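Local coordinates for protein tRNA (uracil(54)-C(5))-methyltransferase (Pyrococcus abyssi, PDB 2JJQ) that catalyses the S-adenosyl-L-methionine-dependent methylation of uridine 54 in tRNA, forming 5-methyluridine, at residues A[193-197]-A[238-242]. Sequence-based numbering, arbitrary orientation.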
ATOM      1  N   ARG A 193      -1.472   4.594  21.775  1.00 18.98           N
ATOM      2  CA  ARG A 193      -0.290   4.616  20.878  1.00 18.17           C
ATOM      3  C   ARG A 193      -0.625   5.101  19.446  1.00 17.41           C
ATOM      4  O   ARG A 193       0.065   5.978  18.923  1.00 17.05           O
ATOM      5  CB  ARG A 193       0.388   3.244  20.841  1.00 17.21           C
ATOM      6  CG  ARG A 193       0.800   2.709  22.221  1.00 18.28           C
ATOM      7  CD  ARG A 193       1.807   3.703  22.872  1.00 19.69           C
ATOM      8  NE  ARG A 193       2.225   3.396  24.245  1.00 23.05           N
ATOM      9  CZ  ARG A 193       3.337   2.729  24.545  1.00 22.21           C
ATOM     10  NH1 ARG A 193       4.082   2.264  23.562  1.00 24.04           N
ATOM     11  NH2 ARG A 193       3.674   2.499  25.812  1.00 22.77           N
ATOM     12  N   TYR A 194      -1.654   4.523  18.807  1.00 15.45           N
ATOM     13  CA  TYR A 194      -2.011   4.879  17.431  1.00 13.94           C
ATOM     14  C   TYR A 194      -3.512   5.023  17.284  1.00 14.73           C
ATOM     15  O   TYR A 194      -4.278   4.292  17.952  1.00 14.44           O
ATOM     16  CB  TYR A 194      -1.565   3.774  16.414  1.00 14.60           C
ATOM     17  CG  TYR A 194      -0.064   3.667  16.233  1.00 14.65           C
ATOM     18  CD1 TYR A 194       0.600   4.466  15.319  1.00 18.23           C
ATOM     19  CD2 TYR A 194       0.668   2.756  16.978  1.00 16.32           C
ATOM     20  CE1 TYR A 194       1.968   4.387  15.174  1.00 17.46           C
ATOM     21  CE2 TYR A 194       2.079   2.653  16.833  1.00 19.73           C
ATOM     22  CZ  TYR A 194       2.707   3.484  15.919  1.00 21.12           C
ATOM     23  OH  TYR A 194       4.078   3.423  15.758  1.00 20.24           O
ATOM     24  N   MET A 195      -3.921   5.907  16.372  1.00 13.86           N
ATOM     25  CA  MET A 195      -5.282   5.929  15.875  1.00 15.10           C
ATOM     26  C   MET A 195      -5.132   5.534  14.405  1.00 14.79           C
ATOM     27  O   MET A 195      -4.500   6.260  13.652  1.00 13.92           O
ATOM     28  CB  MET A 195      -5.872   7.338  15.919  1.00 14.56           C
ATOM     29  CG  MET A 195      -7.219   7.431  15.130  1.00 18.02           C
ATOM     30  SD  MET A 195      -8.218   8.907  15.432  1.00 19.52           S
ATOM     31  CE  MET A 195      -7.230  10.183  14.624  1.00 16.56           C
ATOM     32  N   VAL A 196      -5.663   4.376  14.030  1.00 13.92           N
ATOM     33  CA  VAL A 196      -5.595   3.965  12.612  1.00 14.36           C
ATOM     34  C   VAL A 196      -6.944   4.260  11.992  1.00 15.09           C
ATOM     35  O   VAL A 196      -7.987   3.857  12.548  1.00 15.01           O
ATOM     36  CB  VAL A 196      -5.297   2.454  12.476  1.00 15.47           C
ATOM     37  CG1 VAL A 196      -5.375   2.031  10.943  1.00 14.14           C
ATOM     38  CG2 VAL A 196      -3.955   2.059  13.117  1.00 15.92           C
ATOM     39  N   LEU A 197      -6.971   4.995  10.892  1.00 13.48           N
ATOM     40  CA  LEU A 197      -8.233   5.393  10.302  1.00 14.53           C
ATOM     41  C   LEU A 197      -8.363   4.658   8.975  1.00 14.77           C
ATOM     42  O   LEU A 197      -7.406   4.596   8.208  1.00 13.33           O
ATOM     43  CB  LEU A 197      -8.217   6.904  10.045  1.00 16.46           C
ATOM     44  CG  LEU A 197      -8.531   7.820  11.216  1.00 22.62           C
ATOM     45  CD1 LEU A 197      -8.182   9.288  10.825  1.00 26.73           C
ATOM     46  CD2 LEU A 197     -10.058   7.698  11.479  1.00 23.42           C
ATOM     47  N   SER A 238       6.927  -4.857  20.336  1.00 34.99           N
ATOM     48  CA  SER A 238       7.128  -4.170  19.088  1.00 34.33           C
ATOM     49  C   SER A 238       6.293  -2.886  19.047  1.00 33.36           C
ATOM     50  O   SER A 238       5.176  -2.833  19.566  1.00 34.01           O
ATOM     51  CB  SER A 238       6.746  -5.075  17.924  1.00 34.69           C
ATOM     52  OG  SER A 238       7.581  -6.224  17.880  1.00 37.09           O
ATOM     53  N   ASP A 239       6.867  -1.859  18.454  1.00 31.11           N
ATOM     54  CA  ASP A 239       6.122  -0.689  18.050  1.00 28.88           C
ATOM     55  C   ASP A 239       5.328  -1.016  16.781  1.00 27.12           C
ATOM     56  O   ASP A 239       5.863  -0.996  15.666  1.00 27.44           O
ATOM     57  CB  ASP A 239       7.100   0.453  17.799  1.00 29.42           C
ATOM     58  CG  ASP A 239       6.427   1.665  17.225  1.00 30.12           C
ATOM     59  OD1 ASP A 239       5.168   1.663  17.098  1.00 32.15           O
ATOM     60  OD2 ASP A 239       7.150   2.605  16.865  1.00 28.46           O
ATOM     61  N   VAL A 240       4.037  -1.333  16.928  1.00 24.08           N
ATOM     62  CA  VAL A 240       3.216  -1.634  15.762  1.00 22.01           C
ATOM     63  C   VAL A 240       1.870  -0.926  15.901  1.00 20.23           C
ATOM     64  O   VAL A 240       1.446  -0.615  16.994  1.00 19.68           O
ATOM     65  CB  VAL A 240       2.933  -3.147  15.585  1.00 22.39           C
ATOM     66  CG1 VAL A 240       4.205  -3.909  15.083  1.00 22.79           C
ATOM     67  CG2 VAL A 240       2.449  -3.735  16.884  1.00 21.98           C
ATOM     68  N   SER A 241       1.216  -0.703  14.783  1.00 19.86           N
ATOM     69  CA  SER A 241      -0.062  -0.009  14.759  1.00 19.15           C
ATOM     70  C   SER A 241      -1.238  -1.008  14.570  1.00 17.93           C
ATOM     71  O   SER A 241      -2.173  -0.774  13.852  1.00 18.13           O
ATOM     72  CB  SER A 241      -0.003   1.077  13.678  1.00 20.57           C
ATOM     73  OG  SER A 241       0.124   0.474  12.402  1.00 21.88           O
ATOM     74  N   TYR A 242      -1.146  -2.150  15.225  1.00 18.05           N
ATOM     75  CA  TYR A 242      -2.245  -3.098  15.267  1.00 18.61           C
ATOM     76  C   TYR A 242      -2.048  -3.906  16.560  1.00 17.97           C
ATOM     77  O   TYR A 242      -0.974  -3.878  17.188  1.00 19.77           O
ATOM     78  CB  TYR A 242      -2.298  -3.967  14.000  1.00 19.06           C
ATOM     79  CG  TYR A 242      -1.079  -4.779  13.865  1.00 23.36           C
ATOM     80  CD1 TYR A 242       0.044  -4.286  13.167  1.00 27.66           C
ATOM     81  CD2 TYR A 242      -0.962  -5.961  14.545  1.00 28.24           C
ATOM     82  CE1 TYR A 242       1.235  -5.030  13.112  1.00 33.48           C
ATOM     83  CE2 TYR A 242       0.208  -6.714  14.474  1.00 34.15           C
ATOM     84  CZ  TYR A 242       1.290  -6.237  13.768  1.00 33.17           C
ATOM     85  OH  TYR A 242       2.442  -6.985  13.750  1.00 40.25           O
TER
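The Tyr194 hydroxyl is the donor of a very short hydrogen bond to Asp239, OH to OD1 2.5 Å. The acceptor oxygen lies at the ring edge, in plane, and the carboxylate is turned only 24° from the ring, so the two flat groups are nearly coplanar. Asp239 reaches the hydroxyl with CG anti to its backbone N (chi1 174°). Its other oxygen, OD2, is in a salt bridge with Arg143; this second grip on the carboxylate probably helps to hold the hydroxyl end of the ring in place. The Ser241 hydroxyl is hydrogen-bonded to Asp132 on strand 130-136, tying the residue to a second strand.

The ring face takes a CH-pi contact: Ser241 CB sits 3.7 Å from the Tyr194 ring centroid, 14° off the normal. Beside the ring, Val196 CG2 makes a van der Waals contact with the Ser241 carbonyl oxygen, O, at 3.4 Å.

A classic beta bulge occurs here in strand 192-199, with Arg193 and Tyr194 both paired to Val211 of strand 206-212. Strand 192-199 runs antiparallel between 130-136 and 206-212 in a mixed sheet. The loop joining strands 228-233 and 244-250 folds back over one face of it, while Met195 and Leu197 point to the opposite face and pack on helix 162-178.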